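Local atomic coordinates of ectonucleoside triphosphate diphosphohydrolase 4 (Homo sapiens, PDB entry 6WG5), a protein that belongs to the GDA1/CD39 nucleoside phosphatase family, a branch of the actin-like ATPase clan of two-lobed folds. Residues V46-S51 and I129-G134; A133-L138 and A167-G172; I88-S93 and S103-P108. All coordinates share one frame; numbering follows the deposited sequence.

How the contacts relate
The three contacts lie in one lobe, on the same side of the chain's centre. Contacts 1 and 2, with centres about 7 Å apart, are successive steps across one sheet: strand 127-131 pairs with strand 40-48 in contact 1 and with strand 167-169, part of contact 2, and both contacts use helix 133-136. Contact 3, nested in the chain between the two segments of contact 1, lies about 10 Å from contact 1 and 15 Å from contact 2, centre to centre. Ile92 of contact 3 touches Cys48 of contact 1 and Met135 of contact 2. Segments 46-51 and 129-134 carry sequences resembling two apyrase conserved regions, which in relatives line the cleft between the lobes.

Contact 1 of 3, residues V46-S51 and I129-G134; sequences VDCGSS and ILCTAG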
# COMPACT_ATOMS: atom_id res chain seq x y z
N VAL A 46 0.49 -16.71 -1.55
CA VAL A 46 -0.78 -16.53 -2.24
C VAL A 46 -1.47 -15.31 -1.64
O VAL A 46 -1.74 -15.28 -0.43
CB VAL A 46 -1.67 -17.78 -2.15
CG1 VAL A 46 -3.06 -17.50 -2.71
CG2 VAL A 46 -1.03 -18.94 -2.89
N ASP A 47 -1.76 -14.32 -2.48
CA ASP A 47 -2.55 -13.16 -2.09
C ASP A 47 -4.01 -13.45 -2.41
O ASP A 47 -4.40 -13.48 -3.58
CB ASP A 47 -2.06 -11.91 -2.82
CG ASP A 47 -3.03 -10.75 -2.70
OD1 ASP A 47 -3.85 -10.73 -1.75
OD2 ASP A 47 -2.97 -9.84 -3.56
N CYS A 48 -4.82 -13.68 -1.37
CA CYS A 48 -6.24 -13.97 -1.53
C CYS A 48 -7.03 -12.68 -1.30
O CYS A 48 -7.44 -12.37 -0.19
CB CYS A 48 -6.68 -15.07 -0.57
SG CYS A 48 -6.19 -16.73 -1.07
N GLY A 49 -7.23 -11.93 -2.39
CA GLY A 49 -7.98 -10.69 -2.32
C GLY A 49 -9.46 -10.89 -2.56
O GLY A 49 -9.96 -12.00 -2.71
N SER A 50 -10.18 -9.76 -2.60
CA SER A 50 -11.62 -9.81 -2.83
C SER A 50 -11.93 -10.18 -4.28
O SER A 50 -12.73 -11.09 -4.54
CB SER A 50 -12.25 -8.47 -2.48
OG SER A 50 -12.03 -8.14 -1.12
N SER A 51 -11.31 -9.49 -5.23
CA SER A 51 -11.60 -9.71 -6.64
C SER A 51 -10.99 -11.00 -7.19
O SER A 51 -11.42 -11.46 -8.25
CB SER A 51 -11.10 -8.52 -7.47
OG SER A 51 -9.74 -8.26 -7.21
N ILE A 129 -0.53 -18.68 2.51
CA ILE A 129 -1.78 -18.22 1.92
C ILE A 129 -2.34 -17.15 2.85
O ILE A 129 -2.80 -17.46 3.96
CB ILE A 129 -2.79 -19.36 1.71
CG1 ILE A 129 -2.20 -20.41 0.76
CG2 ILE A 129 -4.11 -18.81 1.17
CD1 ILE A 129 -3.07 -21.63 0.56
N LEU A 130 -2.30 -15.90 2.40
CA LEU A 130 -2.68 -14.75 3.22
C LEU A 130 -3.83 -14.03 2.55
O LEU A 130 -3.70 -13.56 1.41
CB LEU A 130 -1.48 -13.82 3.42
CG LEU A 130 -0.20 -14.52 3.86
CD1 LEU A 130 0.96 -13.54 3.90
CD2 LEU A 130 -0.38 -15.20 5.21
N CYS A 131 -4.96 -13.93 3.25
CA CYS A 131 -6.19 -13.36 2.72
C CYS A 131 -6.41 -11.97 3.30
O CYS A 131 -6.09 -11.72 4.47
CB CYS A 131 -7.39 -14.25 3.03
SG CYS A 131 -7.05 -16.02 2.85
N THR A 132 -6.96 -11.07 2.49
CA THR A 132 -7.11 -9.68 2.89
C THR A 132 -8.57 -9.31 3.12
O THR A 132 -9.22 -9.88 4.00
CB THR A 132 -6.48 -8.76 1.83
OG1 THR A 132 -7.02 -9.06 0.54
CG2 THR A 132 -4.97 -8.94 1.80
N ALA A 133 -9.10 -8.35 2.35
CA ALA A 133 -10.39 -7.76 2.68
C ALA A 133 -11.56 -8.71 2.42
O ALA A 133 -12.58 -8.64 3.11
CB ALA A 133 -10.58 -6.46 1.90
N GLY A 134 -11.43 -9.58 1.42
CA GLY A 134 -12.53 -10.47 1.10
C GLY A 134 -12.94 -11.35 2.27
O GLY A 134 -14.12 -11.58 2.51
O HOH W 1 -4.77 -7.52 -1.36
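Val46 and Cys48 lie against Ile129 and Cys131 on one face of a parallel strand pair whose axes approach to 4.8 Å. The packing is close here. Val46 and Ile129 run side by side, with Val46 CB 4.0 Å from Ile129 CG1. Next to them Cys48 SG reaches Ile129 CG2 at 3.7 Å, and Cys131 SG touches Cys48 CB at 3.6 Å. Branched apolar chains and compact cysteines suit a buried sheet face. The backbones are tied by hydrogen bonds from Leu130 N to Val46 O and from Cys48 N to Leu130 O. Cys48 O then takes Thr132 N at 3.0 Å, carrying the pairing one residue past the end of strand 127-131.

The opposite face, also buried, is more weakly bonded across the pair. Asp47 OD1 and Thr132 OG1 share a water through weak bonds only, and the two side chains cross at about a right angle, with Asp47 OD1 4.1 Å from Thr132 CG2. The solvent side belongs to Ser50 and Ala133, where Ser50 OG lies 3.7 Å from Ala133 CB at the first turn of helix 133-136. Gly134 faces the Ser50 backbone, and its lack of a side chain suits the close approach.

Asp47 OD2 forms a salt bridge with Arg54 of strand 53-61, whose Val55 and Ser53 also touch Val46 and Cys48. Helix 479-487 covers the Asp47 and Leu130 face, and strand 167-169 pairs with the far edge of strand 127-131.

Contact 2 of 3, residues A133-L138 and A167-G172; sequences AGMRIL and AEVISG
A beta-alpha-beta crossover, leading from strand 127-131 through helices 133-136 and 140-157 to the parallel strand 167-169, brings Met135 and Arg136 against Val169 and the turn after it. Met135 crosses Val169 at about a right angle. Its chain bends at chi2 and again at chi3 (-69°), which swings CE back to within 3.9 Å of Val169 CG2; the flexible, apolar thioether lets CE fold back onto the same Val169 methyl that CB touches. Arg136 reaches further, with a bend at chi3 (-100°) that turns NE to Ile170 O, 3.0 Å away. This donor lies in the carbonyl plane, while the oxygen sits somewhat out of the guanidinium plane. NH2 adds a weak second bond to the same oxygen.

The guanidinium is also sandwiched by backbone: Gly172 N sits 3.4 Å above the centre of one face, Ser171 C lies nearer its rim on that side, and Ala133 N is over the opposite face. Ser171 is the N-cap of helix 172-186, so the cation stands close to a helix start, whose partial positive charge should oppose it. The salt bridge from Arg136 NH2 to Glu175 in that helix would offset this and fix the guanidinium's rotation.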
# COMPACT_ATOMS: atom_id res chain seq x y z
N ALA A 133 -9.10 -8.35 2.35
CA ALA A 133 -10.39 -7.76 2.68
C ALA A 133 -11.56 -8.71 2.42
O ALA A 133 -12.58 -8.64 3.11
CB ALA A 133 -10.58 -6.46 1.90
N GLY A 134 -11.43 -9.58 1.42
CA GLY A 134 -12.53 -10.47 1.10
C GLY A 134 -12.94 -11.35 2.27
O GLY A 134 -14.12 -11.58 2.51
N MET A 135 -11.95 -11.86 3.01
CA MET A 135 -12.22 -12.74 4.14
C MET A 135 -12.40 -12.00 5.45
O MET A 135 -12.94 -12.57 6.41
CB MET A 135 -11.07 -13.74 4.29
CG MET A 135 -11.00 -14.78 3.18
SD MET A 135 -12.04 -16.22 3.51
CE MET A 135 -11.15 -16.97 4.87
N ARG A 136 -11.97 -10.74 5.53
CA ARG A 136 -12.05 -9.99 6.78
C ARG A 136 -13.50 -9.72 7.17
O ARG A 136 -13.84 -9.73 8.36
CB ARG A 136 -11.29 -8.68 6.66
CG ARG A 136 -10.12 -8.54 7.61
CD ARG A 136 -9.32 -7.29 7.29
NE ARG A 136 -8.11 -7.59 6.52
CZ ARG A 136 -7.57 -6.77 5.62
NH1 ARG A 136 -8.12 -5.59 5.35
NH2 ARG A 136 -6.47 -7.13 4.98
N ILE A 137 -14.37 -9.48 6.18
CA ILE A 137 -15.76 -9.13 6.47
C ILE A 137 -16.67 -10.34 6.53
O ILE A 137 -17.88 -10.19 6.75
CB ILE A 137 -16.32 -8.13 5.43
CG1 ILE A 137 -16.00 -8.58 4.00
CG2 ILE A 137 -15.78 -6.73 5.70
CD1 ILE A 137 -16.68 -7.75 2.92
N LEU A 138 -16.14 -11.55 6.35
CA LEU A 138 -16.95 -12.74 6.57
C LEU A 138 -17.12 -12.98 8.07
O LEU A 138 -16.31 -12.54 8.88
CB LEU A 138 -16.29 -13.96 5.93
CG LEU A 138 -16.24 -14.08 4.41
CD1 LEU A 138 -15.91 -15.51 4.02
CD2 LEU A 138 -17.55 -13.64 3.76
N ALA A 167 -1.63 -20.63 6.87
CA ALA A 167 -2.88 -20.12 6.31
C ALA A 167 -3.50 -19.18 7.33
O ALA A 167 -3.76 -19.58 8.47
CB ALA A 167 -3.83 -21.27 5.97
N GLU A 168 -3.75 -17.94 6.92
CA GLU A 168 -4.14 -16.91 7.87
C GLU A 168 -4.84 -15.78 7.13
O GLU A 168 -4.55 -15.50 5.97
CB GLU A 168 -2.92 -16.39 8.62
CG GLU A 168 -3.16 -15.17 9.50
CD GLU A 168 -1.88 -14.60 10.08
OE1 GLU A 168 -1.95 -13.76 11.00
OE2 GLU A 168 -0.79 -15.00 9.60
N VAL A 169 -5.77 -15.14 7.84
CA VAL A 169 -6.40 -13.90 7.39
C VAL A 169 -5.65 -12.76 8.07
O VAL A 169 -5.78 -12.56 9.28
CB VAL A 169 -7.89 -13.86 7.72
CG1 VAL A 169 -8.51 -12.54 7.27
CG2 VAL A 169 -8.61 -15.04 7.08
N ILE A 170 -4.88 -12.00 7.29
CA ILE A 170 -4.07 -10.93 7.85
C ILE A 170 -4.92 -9.67 7.98
O ILE A 170 -5.85 -9.44 7.20
CB ILE A 170 -2.82 -10.68 6.99
CG1 ILE A 170 -3.21 -10.21 5.58
CG2 ILE A 170 -1.97 -11.95 6.92
CD1 ILE A 170 -2.03 -9.73 4.75
N SER A 171 -4.59 -8.85 8.97
CA SER A 171 -5.28 -7.58 9.17
C SER A 171 -4.75 -6.53 8.20
O SER A 171 -3.68 -6.68 7.60
CB SER A 171 -5.09 -7.10 10.61
OG SER A 171 -3.72 -6.91 10.91
N GLY A 172 -5.53 -5.45 8.05
CA GLY A 172 -5.08 -4.34 7.22
C GLY A 172 -3.79 -3.73 7.73
O GLY A 172 -2.96 -3.26 6.94

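Contact 3 of 3, residues I88-S93 and S103-P108; sequences IKPGIS and SDYISP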
# COMPACT_ATOMS: atom_id res chain seq x y z
N ILE A 88 -6.14 -15.81 -10.55
CA ILE A 88 -7.44 -16.43 -10.82
C ILE A 88 -8.53 -15.60 -10.15
O ILE A 88 -8.28 -14.87 -9.18
CB ILE A 88 -7.51 -17.90 -10.32
CG1 ILE A 88 -7.30 -17.97 -8.81
CG2 ILE A 88 -6.47 -18.75 -11.05
CD1 ILE A 88 -7.53 -19.36 -8.23
N LYS A 89 -9.74 -15.72 -10.68
CA LYS A 89 -10.90 -15.03 -10.14
C LYS A 89 -11.96 -16.05 -9.74
O LYS A 89 -11.86 -17.22 -10.13
CB LYS A 89 -11.46 -14.04 -11.17
CG LYS A 89 -10.88 -12.63 -11.03
CD LYS A 89 -10.48 -12.04 -12.37
CE LYS A 89 -9.88 -10.65 -12.20
NZ LYS A 89 -9.39 -10.07 -13.49
N PRO A 90 -12.98 -15.64 -8.97
CA PRO A 90 -13.30 -14.30 -8.46
C PRO A 90 -12.84 -14.00 -7.03
O PRO A 90 -13.13 -12.92 -6.52
CB PRO A 90 -14.83 -14.29 -8.52
CG PRO A 90 -15.20 -15.70 -8.19
CD PRO A 90 -14.08 -16.58 -8.71
N GLY A 91 -12.14 -14.94 -6.40
CA GLY A 91 -11.68 -14.77 -5.04
C GLY A 91 -12.20 -15.86 -4.12
O GLY A 91 -13.09 -16.64 -4.47
N ILE A 92 -11.62 -15.90 -2.93
CA ILE A 92 -11.94 -16.95 -1.97
C ILE A 92 -13.18 -16.61 -1.15
O ILE A 92 -13.88 -17.52 -0.69
CB ILE A 92 -10.73 -17.24 -1.07
CG1 ILE A 92 -10.74 -18.70 -0.61
CG2 ILE A 92 -10.71 -16.31 0.15
CD1 ILE A 92 -9.40 -19.18 -0.06
N SER A 93 -13.46 -15.32 -0.94
CA SER A 93 -14.58 -14.91 -0.11
C SER A 93 -15.91 -15.40 -0.65
O SER A 93 -16.88 -15.50 0.11
CB SER A 93 -14.60 -13.39 0.03
OG SER A 93 -14.75 -12.76 -1.23
N SER A 103 -10.75 -25.75 -1.72
CA SER A 103 -9.45 -26.34 -2.04
C SER A 103 -9.29 -26.62 -3.53
O SER A 103 -8.15 -26.70 -4.00
CB SER A 103 -9.26 -27.64 -1.24
OG SER A 103 -9.18 -27.37 0.15
N ASP A 104 -10.39 -26.75 -4.27
CA ASP A 104 -10.29 -26.90 -5.72
C ASP A 104 -10.15 -25.57 -6.44
O ASP A 104 -9.69 -25.55 -7.58
CB ASP A 104 -11.53 -27.63 -6.26
CG ASP A 104 -11.37 -29.14 -6.26
OD1 ASP A 104 -10.22 -29.62 -6.36
OD2 ASP A 104 -12.40 -29.85 -6.17
N TYR A 105 -10.52 -24.47 -5.79
CA TYR A 105 -10.43 -23.16 -6.43
C TYR A 105 -8.98 -22.68 -6.50
O TYR A 105 -8.58 -22.06 -7.50
CB TYR A 105 -11.29 -22.16 -5.66
CG TYR A 105 -10.93 -20.71 -5.86
CD1 TYR A 105 -11.29 -20.03 -7.01
CD2 TYR A 105 -10.23 -20.01 -4.88
CE1 TYR A 105 -10.97 -18.70 -7.19
CE2 TYR A 105 -9.90 -18.68 -5.05
CZ TYR A 105 -10.27 -18.03 -6.21
OH TYR A 105 -9.94 -16.71 -6.39
N ILE A 106 -8.19 -22.95 -5.46
CA ILE A 106 -6.78 -22.57 -5.45
C ILE A 106 -5.88 -23.63 -6.08
O ILE A 106 -4.67 -23.41 -6.18
CB ILE A 106 -6.28 -22.27 -4.02
CG1 ILE A 106 -6.52 -23.46 -3.09
CG2 ILE A 106 -6.94 -21.01 -3.48
CD1 ILE A 106 -5.32 -24.34 -2.91
N SER A 107 -6.44 -24.76 -6.50
CA SER A 107 -5.62 -25.80 -7.11
C SER A 107 -4.87 -25.30 -8.34
O SER A 107 -3.67 -25.62 -8.47
CB SER A 107 -6.49 -27.01 -7.47
OG SER A 107 -6.88 -27.71 -6.30
N PRO A 108 -5.47 -24.55 -9.26
CA PRO A 108 -4.70 -24.05 -10.41
C PRO A 108 -3.49 -23.23 -10.02
O PRO A 108 -2.50 -23.21 -10.76
CB PRO A 108 -5.73 -23.21 -11.19
CG PRO A 108 -7.05 -23.74 -10.77
CD PRO A 108 -6.89 -24.17 -9.35
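Tyr105 OH is gripped from two sources: Gly91 N approaches at 2.8 Å in a bent, weak hydrogen bond (N-H...O angle 116°), and Ser53 OG makes a further hydrogen bond. The ring behind this hydroxyl fills the bend of segment 88-93. Ile88 CD1 stands over one face, 3.8 Å from the ring centroid and 18° off the normal, a CH-pi contact. Ile88 CG1 lies between the backbone N and the carbonyl carbon (chi1 62°), near Tyr105 OH and CZ, and an extended chi2 carries CD1 onward over the ring. Gly91 O lies over the opposite face, and Lys89 O meets the edge, 3.4 Å from Tyr105 CE1.

The segment is the loop that leaves strand 85-88, at the sheet's 53-61 side, on the way to helix 102-105. It turns through a cis peptide before Pro90 and then through Gly91, whose positive phi and extended psi suit a residue without CB. Pro90 CD lies obliquely to the ring, 4.1 Å from Tyr105 CE1, and Ile92 CB is 4.3 Å from Tyr105 CE2. Tyrosine suits the site because its flat ring offers apolar faces while its hydroxyl meets the loop backbone. Phe95 adds an edge-to-face ring contact, and Ile92 and Ile106 pack on helix 140-157.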